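Local structure of sensor protein (Vibrio cholerae O1 biovar El Tor, 3MXQ) at residues A[36-41]-A[135-140]; A[40-45]-A[64-69]; A[69-74]-A[100-105]; A[76-81]-A[94-99]; A[118-123]-A[141-146]. The protein probably acts as a sensor histidine kinase that transfers a phosphoryl group from ATP to a protein histidine, this chain being its PAS sensor domain. All coordinates share one frame; numbering follows the deposited sequence.

Contact 1. Residues A[36-41]-A[135-140]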
# COMPACT_ATOMS: atom_id res chain seq x y z
N CYS A 36 -8.27 11.74 9.30
CA CYS A 36 -8.58 13.13 9.55
C CYS A 36 -7.55 13.76 10.49
O CYS A 36 -7.25 13.18 11.52
CB CYS A 36 -9.95 13.19 10.20
SG CYS A 36 -10.46 14.84 10.55
N ILE A 37 -7.00 14.91 10.13
CA ILE A 37 -6.11 15.60 11.08
C ILE A 37 -6.86 16.79 11.65
O ILE A 37 -7.47 17.57 10.91
CB ILE A 37 -4.78 16.15 10.44
CG1 ILE A 37 -4.15 15.18 9.44
CG2 ILE A 37 -3.78 16.55 11.54
CD1 ILE A 37 -3.59 13.91 10.04
N VAL A 38 -6.79 16.95 12.97
CA VAL A 38 -7.41 18.10 13.59
C VAL A 38 -6.43 18.92 14.40
O VAL A 38 -5.52 18.38 15.03
CB VAL A 38 -8.63 17.71 14.43
CG1 VAL A 38 -9.50 16.80 13.62
CG2 VAL A 38 -8.21 17.01 15.71
N ARG A 39 -6.63 20.22 14.38
CA ARG A 39 -5.89 21.14 15.22
C ARG A 39 -6.30 20.84 16.66
O ARG A 39 -7.23 20.07 16.89
CB ARG A 39 -6.26 22.55 14.82
CG ARG A 39 -5.10 23.51 14.74
CD ARG A 39 -5.43 24.70 13.84
NE ARG A 39 -6.50 25.55 14.36
CZ ARG A 39 -7.25 26.36 13.61
NH1 ARG A 39 -7.06 26.44 12.29
NH2 ARG A 39 -8.19 27.10 14.17
N ASN A 40 -5.61 21.42 17.64
CA ASN A 40 -5.95 21.11 19.04
C ASN A 40 -7.21 21.84 19.53
O ASN A 40 -7.65 21.63 20.66
CB ASN A 40 -4.76 21.30 19.99
CG ASN A 40 -4.20 22.72 20.00
OD1 ASN A 40 -4.82 23.67 19.51
ND2 ASN A 40 -3.02 22.87 20.59
N ASP A 41 -7.77 22.69 18.67
CA ASP A 41 -9.04 23.36 18.93
C ASP A 41 -10.15 22.71 18.09
O ASP A 41 -11.20 23.31 17.86
CB ASP A 41 -8.94 24.86 18.64
CG ASP A 41 -8.54 25.17 17.21
OD1 ASP A 41 -8.72 26.33 16.78
OD2 ASP A 41 -8.05 24.26 16.50
N GLU A 135 -0.02 20.02 18.80
CA GLU A 135 -0.82 21.03 18.10
C GLU A 135 -1.83 20.43 17.12
O GLU A 135 -2.78 21.09 16.72
CB GLU A 135 0.10 22.05 17.41
CG GLU A 135 0.99 22.79 18.40
CD GLU A 135 1.23 24.24 18.04
OE1 GLU A 135 1.89 24.49 17.00
OE2 GLU A 135 0.79 25.13 18.81
N HIS A 136 -1.60 19.18 16.72
CA HIS A 136 -2.57 18.45 15.93
C HIS A 136 -2.74 17.06 16.50
O HIS A 136 -1.83 16.54 17.15
CB HIS A 136 -2.11 18.33 14.48
CG HIS A 136 -1.80 19.64 13.84
ND1 HIS A 136 -0.56 20.23 13.93
CD2 HIS A 136 -2.57 20.47 13.09
CE1 HIS A 136 -0.58 21.37 13.26
NE2 HIS A 136 -1.78 21.54 12.75
N VAL A 137 -3.90 16.47 16.25
CA VAL A 137 -4.01 15.02 16.36
C VAL A 137 -4.56 14.39 15.08
O VAL A 137 -5.38 14.98 14.37
CB VAL A 137 -4.76 14.54 17.63
CG1 VAL A 137 -4.66 15.57 18.71
CG2 VAL A 137 -6.20 14.23 17.33
N CYS A 138 -4.07 13.18 14.81
CA CYS A 138 -4.51 12.36 13.71
C CYS A 138 -5.61 11.40 14.15
O CYS A 138 -5.55 10.81 15.22
CB CYS A 138 -3.31 11.57 13.23
SG CYS A 138 -3.58 10.60 11.76
N LEU A 139 -6.63 11.24 13.31
CA LEU A 139 -7.74 10.30 13.59
C LEU A 139 -7.91 9.36 12.42
O LEU A 139 -7.94 9.78 11.26
CB LEU A 139 -9.06 11.03 13.81
CG LEU A 139 -9.12 12.22 14.77
CD1 LEU A 139 -10.53 12.76 14.83
CD2 LEU A 139 -8.71 11.77 16.12
N CYS A 140 -8.02 8.08 12.73
CA CYS A 140 -8.17 7.08 11.71
C CYS A 140 -9.29 6.18 12.15
O CYS A 140 -9.30 5.72 13.29
CB CYS A 140 -6.87 6.28 11.59
SG CYS A 140 -5.39 7.30 11.30

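Contact 2. Residues A[40-45]-A[64-69]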
# COMPACT_ATOMS: atom_id res chain seq x y z
N ASN A 40 -5.61 21.42 17.64
CA ASN A 40 -5.95 21.11 19.04
C ASN A 40 -7.21 21.84 19.53
O ASN A 40 -7.65 21.63 20.66
CB ASN A 40 -4.76 21.30 19.99
CG ASN A 40 -4.20 22.72 20.00
OD1 ASN A 40 -4.82 23.67 19.51
ND2 ASN A 40 -3.02 22.87 20.59
N ASP A 41 -7.77 22.69 18.67
CA ASP A 41 -9.04 23.36 18.93
C ASP A 41 -10.15 22.71 18.09
O ASP A 41 -11.20 23.31 17.86
CB ASP A 41 -8.94 24.86 18.64
CG ASP A 41 -8.54 25.17 17.21
OD1 ASP A 41 -8.72 26.33 16.78
OD2 ASP A 41 -8.05 24.26 16.50
N TYR A 42 -9.88 21.49 17.64
CA TYR A 42 -10.85 20.61 16.98
C TYR A 42 -11.16 20.97 15.52
O TYR A 42 -11.99 20.33 14.87
CB TYR A 42 -12.11 20.44 17.84
CG TYR A 42 -11.77 20.20 19.30
CD1 TYR A 42 -11.22 18.99 19.73
CD2 TYR A 42 -11.98 21.20 20.24
CE1 TYR A 42 -10.90 18.79 21.08
CE2 TYR A 42 -11.66 21.01 21.57
CZ TYR A 42 -11.12 19.81 21.99
OH TYR A 42 -10.83 19.67 23.34
N VAL A 43 -10.47 21.98 15.01
CA VAL A 43 -10.64 22.45 13.64
C VAL A 43 -9.97 21.48 12.66
O VAL A 43 -8.80 21.14 12.84
CB VAL A 43 -10.08 23.87 13.46
CG1 VAL A 43 -10.28 24.35 12.04
CG2 VAL A 43 -10.76 24.83 14.43
N ILE A 44 -10.71 21.05 11.64
CA ILE A 44 -10.20 20.09 10.66
C ILE A 44 -9.19 20.72 9.71
O ILE A 44 -9.43 21.77 9.12
CB ILE A 44 -11.34 19.41 9.88
CG1 ILE A 44 -12.16 18.53 10.81
CG2 ILE A 44 -10.78 18.56 8.73
CD1 ILE A 44 -13.56 18.29 10.34
N VAL A 45 -8.06 20.05 9.58
CA VAL A 45 -6.95 20.57 8.79
C VAL A 45 -6.79 19.80 7.49
O VAL A 45 -6.60 20.39 6.44
CB VAL A 45 -5.65 20.52 9.61
CG1 VAL A 45 -4.46 20.90 8.74
CG2 VAL A 45 -5.75 21.46 10.80
N GLY A 64 -11.15 23.65 7.85
CA GLY A 64 -11.27 24.89 8.60
C GLY A 64 -12.55 24.97 9.41
O GLY A 64 -13.04 26.06 9.71
N LYS A 65 -13.09 23.80 9.75
CA LYS A 65 -14.30 23.69 10.56
C LYS A 65 -14.07 22.72 11.72
O LYS A 65 -13.26 21.80 11.62
CB LYS A 65 -15.48 23.22 9.72
CG LYS A 65 -15.90 24.21 8.65
CD LYS A 65 -17.29 23.90 8.14
CE LYS A 65 -17.93 25.13 7.49
NZ LYS A 65 -17.16 25.57 6.30
N ASN A 66 -14.80 22.93 12.80
CA ASN A 66 -14.71 22.12 14.01
C ASN A 66 -15.41 20.75 13.86
O ASN A 66 -16.60 20.70 13.53
CB ASN A 66 -15.32 22.92 15.17
CG ASN A 66 -15.14 22.25 16.53
OD1 ASN A 66 -15.02 21.02 16.65
ND2 ASN A 66 -15.15 23.07 17.57
N ILE A 67 -14.68 19.66 14.10
CA ILE A 67 -15.26 18.31 13.98
C ILE A 67 -16.46 18.15 14.89
O ILE A 67 -17.45 17.51 14.54
CB ILE A 67 -14.30 17.19 14.41
CG1 ILE A 67 -12.88 17.53 14.05
CG2 ILE A 67 -14.63 15.88 13.70
CD1 ILE A 67 -11.98 16.33 14.21
N LEU A 68 -16.34 18.73 16.09
CA LEU A 68 -17.36 18.61 17.12
C LEU A 68 -18.65 19.26 16.67
O LEU A 68 -19.73 18.80 17.03
CB LEU A 68 -16.85 19.19 18.45
CG LEU A 68 -15.56 18.55 18.99
CD1 LEU A 68 -15.06 19.27 20.21
CD2 LEU A 68 -15.75 17.07 19.33
N GLU A 69 -18.55 20.31 15.86
CA GLU A 69 -19.75 20.94 15.29
C GLU A 69 -20.30 20.17 14.08
O GLU A 69 -21.51 20.15 13.86
CB GLU A 69 -19.48 22.40 14.93
CG GLU A 69 -19.17 23.28 16.15
CD GLU A 69 -18.70 24.68 15.79
OE1 GLU A 69 -18.14 24.88 14.69
OE2 GLU A 69 -18.90 25.60 16.63

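Contact 3. Residues A[69-74]-A[100-105]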
# COMPACT_ATOMS: atom_id res chain seq x y z
N GLU A 69 -18.55 20.31 15.86
CA GLU A 69 -19.75 20.94 15.29
C GLU A 69 -20.30 20.17 14.08
O GLU A 69 -21.51 20.15 13.86
CB GLU A 69 -19.48 22.40 14.93
CG GLU A 69 -19.17 23.28 16.15
CD GLU A 69 -18.70 24.68 15.79
OE1 GLU A 69 -18.14 24.88 14.69
OE2 GLU A 69 -18.90 25.60 16.63
N LEU A 70 -19.41 19.54 13.31
CA LEU A 70 -19.81 18.84 12.09
C LEU A 70 -20.45 17.50 12.38
O LEU A 70 -21.24 17.00 11.57
CB LEU A 70 -18.62 18.66 11.14
CG LEU A 70 -18.22 19.89 10.31
CD1 LEU A 70 -16.90 19.69 9.62
CD2 LEU A 70 -19.30 20.26 9.29
N PHE A 71 -20.14 16.91 13.52
CA PHE A 71 -20.71 15.62 13.88
C PHE A 71 -21.23 15.62 15.29
O PHE A 71 -20.80 14.80 16.10
CB PHE A 71 -19.66 14.52 13.71
CG PHE A 71 -19.11 14.43 12.33
CD1 PHE A 71 -17.87 14.97 12.04
CD2 PHE A 71 -19.85 13.83 11.32
CE1 PHE A 71 -17.36 14.91 10.75
CE2 PHE A 71 -19.35 13.77 10.02
CZ PHE A 71 -18.10 14.31 9.74
N PRO A 72 -22.18 16.52 15.59
CA PRO A 72 -22.57 16.80 16.97
C PRO A 72 -22.99 15.57 17.77
O PRO A 72 -22.60 15.44 18.93
CB PRO A 72 -23.73 17.78 16.81
CG PRO A 72 -24.21 17.59 15.43
CD PRO A 72 -23.01 17.27 14.63
N GLU A 73 -23.75 14.66 17.17
CA GLU A 73 -24.18 13.45 17.86
C GLU A 73 -23.03 12.57 18.32
O GLU A 73 -23.25 11.57 18.98
CB GLU A 73 -25.10 12.64 16.97
CG GLU A 73 -26.47 13.23 16.75
CD GLU A 73 -27.11 12.69 15.48
OE1 GLU A 73 -28.26 12.19 15.56
OE2 GLU A 73 -26.47 12.76 14.41
N SER A 74 -21.81 12.95 17.96
CA SER A 74 -20.61 12.18 18.31
C SER A 74 -19.63 13.02 19.11
O SER A 74 -18.67 12.49 19.65
CB SER A 74 -19.92 11.66 17.05
OG SER A 74 -20.70 10.65 16.42
N PRO A 100 -23.97 6.00 18.50
CA PRO A 100 -23.89 6.67 17.19
C PRO A 100 -22.45 6.69 16.64
O PRO A 100 -21.57 7.34 17.22
CB PRO A 100 -24.39 8.09 17.47
CG PRO A 100 -24.05 8.32 18.90
CD PRO A 100 -24.10 6.98 19.60
N HIS A 101 -22.24 5.95 15.56
CA HIS A 101 -20.95 5.90 14.86
C HIS A 101 -20.76 7.10 13.95
O HIS A 101 -21.67 7.51 13.25
CB HIS A 101 -20.85 4.62 14.02
CG HIS A 101 -20.58 3.39 14.83
ND1 HIS A 101 -19.36 2.75 14.83
CD2 HIS A 101 -21.38 2.68 15.66
CE1 HIS A 101 -19.41 1.70 15.63
NE2 HIS A 101 -20.63 1.64 16.15
N LEU A 102 -19.55 7.65 13.95
CA LEU A 102 -19.17 8.73 13.04
C LEU A 102 -19.33 8.40 11.56
O LEU A 102 -19.71 9.25 10.76
CB LEU A 102 -17.72 9.13 13.31
CG LEU A 102 -17.14 10.32 12.55
CD1 LEU A 102 -17.76 11.56 13.07
CD2 LEU A 102 -15.64 10.37 12.74
N LEU A 103 -19.03 7.16 11.19
CA LEU A 103 -19.05 6.74 9.79
C LEU A 103 -20.01 5.58 9.56
O LEU A 103 -20.09 4.68 10.39
CB LEU A 103 -17.63 6.39 9.35
CG LEU A 103 -16.74 7.62 9.24
CD1 LEU A 103 -15.31 7.26 9.40
CD2 LEU A 103 -16.96 8.30 7.90
N PRO A 104 -20.74 5.59 8.43
CA PRO A 104 -21.92 4.73 8.24
C PRO A 104 -21.71 3.26 7.83
O PRO A 104 -22.69 2.58 7.46
CB PRO A 104 -22.69 5.47 7.13
CG PRO A 104 -21.63 6.11 6.31
CD PRO A 104 -20.55 6.50 7.29
N PHE A 105 -20.47 2.75 7.90
CA PHE A 105 -20.22 1.34 7.57
C PHE A 105 -20.18 0.49 8.85
O PHE A 105 -21.11 0.52 9.66
CB PHE A 105 -18.91 1.17 6.80
CG PHE A 105 -19.01 0.34 5.54
CD1 PHE A 105 -19.70 -0.87 5.52
CD2 PHE A 105 -18.36 0.76 4.38
CE1 PHE A 105 -19.77 -1.63 4.36
CE2 PHE A 105 -18.42 0.00 3.21
CZ PHE A 105 -19.13 -1.20 3.19

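Contact 4. Residues A[76-81]-A[94-99]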
# COMPACT_ATOMS: atom_id res chain seq x y z
N ASP A 76 -19.31 14.44 22.07
CA ASP A 76 -18.95 14.00 23.41
C ASP A 76 -17.86 12.95 23.42
O ASP A 76 -16.86 13.09 24.11
CB ASP A 76 -20.18 13.43 24.11
CG ASP A 76 -20.80 14.41 25.07
OD1 ASP A 76 -21.91 14.12 25.58
OD2 ASP A 76 -20.16 15.46 25.31
N TYR A 77 -18.10 11.88 22.67
CA TYR A 77 -17.19 10.77 22.61
C TYR A 77 -15.85 11.21 22.00
O TYR A 77 -14.78 10.98 22.58
CB TYR A 77 -17.84 9.63 21.82
CG TYR A 77 -17.03 8.37 21.79
CD1 TYR A 77 -16.52 7.87 20.59
CD2 TYR A 77 -16.75 7.67 22.96
CE1 TYR A 77 -15.76 6.71 20.56
CE2 TYR A 77 -15.99 6.52 22.95
CZ TYR A 77 -15.51 6.04 21.75
OH TYR A 77 -14.75 4.89 21.75
N LEU A 78 -15.93 11.87 20.85
CA LEU A 78 -14.77 12.40 20.14
C LEU A 78 -13.90 13.33 20.98
O LEU A 78 -12.67 13.24 20.92
CB LEU A 78 -15.21 13.12 18.87
CG LEU A 78 -15.03 12.37 17.55
CD1 LEU A 78 -15.41 13.26 16.37
CD2 LEU A 78 -13.60 11.88 17.42
N LYS A 79 -14.54 14.23 21.73
CA LYS A 79 -13.81 15.14 22.60
C LYS A 79 -13.06 14.39 23.69
O LYS A 79 -11.93 14.74 24.02
CB LYS A 79 -14.74 16.19 23.21
CG LYS A 79 -13.99 17.37 23.83
CD LYS A 79 -14.95 18.45 24.33
CE LYS A 79 -14.20 19.71 24.71
NZ LYS A 79 -13.52 19.58 26.02
N ARG A 80 -13.68 13.34 24.23
CA ARG A 80 -13.00 12.57 25.26
C ARG A 80 -11.78 11.86 24.68
O ARG A 80 -10.73 11.78 25.31
CB ARG A 80 -13.94 11.58 25.95
CG ARG A 80 -13.32 10.94 27.20
CD ARG A 80 -14.28 10.06 27.96
NE ARG A 80 -15.27 10.85 28.71
CZ ARG A 80 -15.01 11.56 29.82
NH1 ARG A 80 -13.78 11.62 30.32
NH2 ARG A 80 -15.98 12.23 30.42
N LYS A 81 -11.93 11.36 23.47
CA LYS A 81 -10.84 10.69 22.80
C LYS A 81 -9.72 11.66 22.44
O LYS A 81 -8.55 11.38 22.72
CB LYS A 81 -11.36 9.98 21.56
CG LYS A 81 -12.26 8.84 21.87
CD LYS A 81 -11.54 7.82 22.70
CE LYS A 81 -12.15 6.45 22.49
NZ LYS A 81 -11.23 5.36 22.91
N SER A 94 -8.88 1.74 20.08
CA SER A 94 -10.00 1.00 20.63
C SER A 94 -11.12 0.93 19.61
O SER A 94 -11.14 1.70 18.65
CB SER A 94 -10.52 1.69 21.89
OG SER A 94 -11.01 2.98 21.57
N SER A 95 -12.05 0.00 19.82
CA SER A 95 -13.24 -0.05 19.00
C SER A 95 -14.06 1.19 19.30
O SER A 95 -13.88 1.82 20.34
CB SER A 95 -14.04 -1.32 19.27
OG SER A 95 -14.24 -1.52 20.66
N TRP A 96 -14.93 1.57 18.37
CA TRP A 96 -15.80 2.71 18.59
C TRP A 96 -16.90 2.28 19.55
O TRP A 96 -17.75 1.47 19.20
CB TRP A 96 -16.38 3.20 17.27
CG TRP A 96 -17.09 4.50 17.41
CD1 TRP A 96 -18.30 4.70 17.98
CD2 TRP A 96 -16.64 5.77 16.95
NE1 TRP A 96 -18.64 6.03 17.93
CE2 TRP A 96 -17.63 6.71 17.30
CE3 TRP A 96 -15.49 6.22 16.29
CZ2 TRP A 96 -17.52 8.07 17.00
CZ3 TRP A 96 -15.38 7.57 15.99
CH2 TRP A 96 -16.39 8.48 16.35
N GLU A 97 -16.88 2.85 20.75
CA GLU A 97 -17.72 2.37 21.86
C GLU A 97 -19.10 3.01 21.95
O GLU A 97 -20.02 2.40 22.51
CB GLU A 97 -17.00 2.53 23.19
CG GLU A 97 -15.57 1.98 23.19
CD GLU A 97 -14.73 2.60 24.28
OE1 GLU A 97 -15.20 2.63 25.45
OE2 GLU A 97 -13.60 3.05 23.98
N GLN A 98 -19.26 4.22 21.42
CA GLN A 98 -20.54 4.94 21.48
C GLN A 98 -21.51 4.47 20.40
O GLN A 98 -21.09 4.17 19.28
CB GLN A 98 -20.33 6.45 21.40
CG GLN A 98 -21.30 7.25 22.28
CD GLN A 98 -21.09 7.01 23.78
OE1 GLN A 98 -19.96 7.06 24.28
NE2 GLN A 98 -22.18 6.77 24.50
N LYS A 99 -22.80 4.40 20.74
CA LYS A 99 -23.84 3.89 19.83
C LYS A 99 -23.95 4.64 18.49
O LYS A 99 -24.00 3.98 17.45
CB LYS A 99 -25.22 3.81 20.52

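Contact 5. Residues A[118-123]-A[141-146]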
# COMPACT_ATOMS: atom_id res chain seq x y z
N MSE A 118 -20.54 -6.34 11.67
CA MSE A 118 -19.35 -5.51 11.53
C MSE A 118 -19.23 -4.50 12.67
O MSE A 118 -20.17 -4.30 13.43
CB MSE A 118 -19.32 -4.82 10.16
CG MSE A 118 -20.66 -4.36 9.60
SE MSE A 118 -20.55 -4.02 7.67
CE MSE A 118 -22.22 -4.92 7.10
N TYR A 119 -18.06 -3.88 12.80
CA TYR A 119 -17.81 -2.84 13.79
C TYR A 119 -16.59 -1.97 13.40
O TYR A 119 -15.79 -2.35 12.56
CB TYR A 119 -17.64 -3.44 15.20
CG TYR A 119 -16.33 -4.14 15.44
CD1 TYR A 119 -15.31 -3.52 16.16
CD2 TYR A 119 -16.10 -5.43 14.94
CE1 TYR A 119 -14.07 -4.17 16.38
CE2 TYR A 119 -14.87 -6.08 15.15
CZ TYR A 119 -13.87 -5.45 15.87
OH TYR A 119 -12.66 -6.09 16.09
N GLN A 120 -16.47 -0.81 14.03
CA GLN A 120 -15.41 0.15 13.75
C GLN A 120 -14.40 0.26 14.87
O GLN A 120 -14.74 0.16 16.04
CB GLN A 120 -15.99 1.53 13.48
CG GLN A 120 -16.80 1.61 12.20
CD GLN A 120 -17.30 3.02 11.90
OE1 GLN A 120 -17.32 3.90 12.77
NE2 GLN A 120 -17.70 3.23 10.65
N ASN A 121 -13.14 0.46 14.48
CA ASN A 121 -12.07 0.80 15.40
C ASN A 121 -11.63 2.25 15.18
O ASN A 121 -11.72 2.78 14.06
CB ASN A 121 -10.88 -0.14 15.23
CG ASN A 121 -11.10 -1.49 15.89
OD1 ASN A 121 -11.67 -1.59 16.97
ND2 ASN A 121 -10.61 -2.55 15.25
N LEU A 122 -11.16 2.87 16.26
CA LEU A 122 -10.72 4.26 16.25
C LEU A 122 -9.32 4.38 16.83
O LEU A 122 -9.02 3.83 17.90
CB LEU A 122 -11.68 5.13 17.06
CG LEU A 122 -11.23 6.55 17.38
CD1 LEU A 122 -11.14 7.40 16.16
CD2 LEU A 122 -12.21 7.17 18.35
N GLU A 123 -8.48 5.12 16.12
CA GLU A 123 -7.10 5.37 16.54
C GLU A 123 -6.89 6.86 16.61
O GLU A 123 -7.16 7.57 15.65
CB GLU A 123 -6.12 4.72 15.56
CG GLU A 123 -4.68 4.74 16.02
CD GLU A 123 -3.79 3.67 15.34
OE1 GLU A 123 -3.08 2.93 16.10
OE2 GLU A 123 -3.78 3.56 14.07
N VAL A 141 -10.24 5.95 11.26
CA VAL A 141 -11.35 5.06 11.60
C VAL A 141 -11.30 3.83 10.71
O VAL A 141 -11.32 3.94 9.49
CB VAL A 141 -12.72 5.78 11.52
CG1 VAL A 141 -13.87 4.81 11.79
CG2 VAL A 141 -12.76 6.94 12.52
N TYR A 142 -11.21 2.67 11.35
CA TYR A 142 -11.05 1.39 10.66
C TYR A 142 -12.31 0.58 10.76
O TYR A 142 -12.96 0.58 11.79
CB TYR A 142 -9.94 0.56 11.29
CG TYR A 142 -8.60 1.24 11.29
CD1 TYR A 142 -7.73 1.11 10.21
CD2 TYR A 142 -8.18 1.98 12.40
CE1 TYR A 142 -6.51 1.72 10.22
CE2 TYR A 142 -6.95 2.60 12.42
CZ TYR A 142 -6.12 2.46 11.32
OH TYR A 142 -4.89 3.07 11.34
N ASP A 143 -12.62 -0.15 9.70
CA ASP A 143 -13.79 -1.01 9.64
C ASP A 143 -13.42 -2.47 9.73
O ASP A 143 -12.60 -2.95 8.96
CB ASP A 143 -14.55 -0.75 8.34
CG ASP A 143 -15.51 0.40 8.48
OD1 ASP A 143 -16.70 0.15 8.79
OD2 ASP A 143 -15.10 1.57 8.32
N VAL A 144 -14.01 -3.18 10.68
CA VAL A 144 -13.83 -4.63 10.81
C VAL A 144 -15.16 -5.38 10.56
O VAL A 144 -16.24 -4.82 10.71
CB VAL A 144 -13.24 -5.04 12.19
CG1 VAL A 144 -12.65 -6.43 12.14
CG2 VAL A 144 -12.17 -4.07 12.62
N THR A 145 -15.05 -6.65 10.17
CA THR A 145 -16.20 -7.49 9.84
C THR A 145 -15.99 -8.89 10.42
O THR A 145 -15.03 -9.58 10.06
CB THR A 145 -16.38 -7.57 8.30
OG1 THR A 145 -16.38 -6.25 7.76
CG2 THR A 145 -17.68 -8.29 7.93
N ILE A 146 -16.89 -9.31 11.32
CA ILE A 146 -16.77 -10.60 12.01
C ILE A 146 -17.52 -11.73 11.30
O ILE A 146 -17.96 -11.57 10.15
CB ILE A 146 -17.22 -10.47 13.46

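Contact 1. Residues A[36-41]-A[135-140]
Ile37 lies opposite Cys138 in a non-hydrogen-bonded pair of the antiparallel strands 36-39 and 135-140. Its CB is 4.1 Å from Val137 O. CG2 branches toward His136 and comes within 3.8 Å of His136 CB. CG1 stands anti to the carbonyl carbon (chi1 -41°) and carries CD1 to the tip, where CD1 meets Cys138 SG at 3.7 Å. On the other face, Val38 and Val137 cross, with Val38 CG2 3.8 Å from Val137 CG2. Beside them Cys36 is paired with Leu139. Two pairs of backbone bonds join the strands, and the straightest is Val38 N to Val137 O (2.8 Å, 174°). At the strand end, Arg39 grips the carboxylate of Asp41, in the following turn, side-on through NE and NH2. The Val38, Val137 and Leu139 face is covered by helices 67-70 and 75-88, while Ile37 packs on Leu22 of the second subunit. This pairing of the first and last strands at the centre of a five-stranded antiparallel sheet, order 2-1-5-4-3, is typical of the PAS fold.

Contact 2. Residues A[40-45]-A[64-69]
Tyr42 and Leu68 meet ring to methyl. Tyr42 CB points toward residues 64-69, and the ring then leads away with one face turned to Leu68. Leu68 CD1 sits over that face, 3.7 Å from the ring centroid and 19° off the normal, a CH-pi contact. Asn40 O lies above the opposite face, so the ring is held between a methyl and a carbonyl. Tyr42 OH bonds to Asp83 of helix 75-88, which ties down the far end of the ring. The carbonyl of Tyr42 accepts Ile67 N at 2.9 Å. Ile44 is the second large contributor. Its CG1 is anti to the carbonyl carbon (chi1 -67°) and touches Ile67 CG1 at 3.5 Å, the two side chains crossing at about a right angle. The Ile44 backbone is held on both sides of its CA. Its N donates to Lys65 O at 2.7 Å, and its O accepts Gly64 N at 2.8 Å. Ile67 also packs on Val38 and Leu139, carrying the contact into the sheet. Next to it, Asn66 OD1 accepts Leu68 N at 2.7 Å. A single backbone bridge, Val43 with Asn66, thus leads straight into an asparagine N-cap at the start of helix 67-70, one of the short helices that flank the sheet in this PAS domain.

Contact 3. Residues A[69-74]-A[100-105]
Phe71 and Leu102 carry this contact, their side chains crossing at about a right angle. The Phe71 CG is anti to the carbonyl carbon, beside the backbone N (chi1 -58°), and the ring turns one face to Leu102. Leu102 differs, with CG anti to the backbone N (chi1 -176°). Its chi2 of 71° then places CD1 over the ring. CD1 lies 3.6 Å from the Phe71 centroid in a CH-pi contact, offset from the centre toward CG. It is the one atom of Leu102 close to the ring. Phe71 is also the first residue to leave helical geometry after helix 67-70, so its ring projects from the point where the chain turns. A second patch lies nearby. Pro100 CG comes to 3.3 Å from Glu73 O. Ser74 OG is 3.5 Å from Pro100 O. Ser74 occupies the N-cap position of helix 75-88, although its hydroxyl makes no capping bond. The main contact is the apolar one between Phe71 and Leu102. Outside it, Phe71 packs on Met62 of helix 59-62, and Leu102 touches Trp96. His101 stacks on Trp96 and bonds to Gln120. The contact thus joins the turn between helices 67-70 and 75-88 to the loop that runs from strand 92-95 toward strand 118-128.

Contact 4. Residues A[76-81]-A[94-99]
Tyr77 OH is gripped twice by Glu97. It accepts Glu97 N at 3.1 Å with a nearly straight N-H (162°), and it donates a weak bond to Glu97 OE2. The contact ties helix 75-88 of the PAS fold to the end of strand 92-95, outermost in this chain's sheet, and the loop after it. Tyr77 CG is anti to the backbone N (chi1 -175°), and the ring reaches across to the loop. There its edge meets the face of Trp96 in an edge-to-face pair. The centroids of the Tyr77 ring and the Trp96 five-membered ring are 4.8 Å apart, with planes at 56°. Tyr77 CE1 stands over the Trp96 ring system. One face of the tyrosine takes Gln98 CB in a CH-pi contact, 4.2 Å from its centroid. The opposite face lies below Lys81 CG, one helical turn on. Leu78 CG adds a looser contact with Trp96 CH2. Trp96 is also stacked on His101, farther along the same loop. Glu97 OE2 has a second, weak partner in a long salt bridge with Lys81 NZ (3.5 Å). The stronger bond of this amine is to the hydroxyl of the strand residue Ser94: Lys81 NZ donates to Ser94 OG at 2.7 Å.

Contact 5. Residues A[118-123]-A[141-146]
Tyr119 and Val144 lie side by side in the antiparallel hairpin of strands 118-128 and 134-145, part of the PAS sheet. Val144 CB sits over one face of the Tyr119 ring, 3.9 Å from its centroid. A chi1 of 74° puts Tyr119 CG between the backbone N and the carbonyl carbon. Val144 CG2 also meets Asn121 ND2 at 3.4 Å. Four backbone bonds tie Tyr119 to Val144 and Asn121 to Tyr142. On the other face, Gln120 and Asp143 run the same way, their amide and carboxylate planes 89° apart. Leu122 CD1 packs on Val141 CG2 at 4.0 Å. A second shell fixes these groups. Gln120 OE1 is bonded to His101, and Asp143 forms a salt bridge with Arg54. Arg21 of the second subunit pairs with Glu123 and bonds to Tyr142 OH, while Tyr11 of the third subunit packs on Tyr119. Glu123 CB lies at the Tyr142 ring edge, 3.9 Å from Tyr142 CE2, and Glu123 OE2 is 3.0 Å from Tyr142 OH.

How the contacts relate
Contacts 1 and 5 both use strand 134-145 and lie on opposite sides of the chain's centre. Both rest on paired backbone bonds, but contact 1 is mostly apolar and contact 5 more polar. Both touch the second subunit, and contact 5 also meets the third. Contact 1 is the buried one; the other four are partly buried. Contacts 2, 3 and 4 bring helices or their turns against strand ends and loops. Contact 2 combines backbone bonds with a helix cap, contact 3 is mainly apolar, and contact 4 mixes aromatic packing with charge. Contact 1 joins contact 2 through Ile37 O and Val45 N. Trp96 links contacts 3 and 4, and Gln120 links both of them to contact 5.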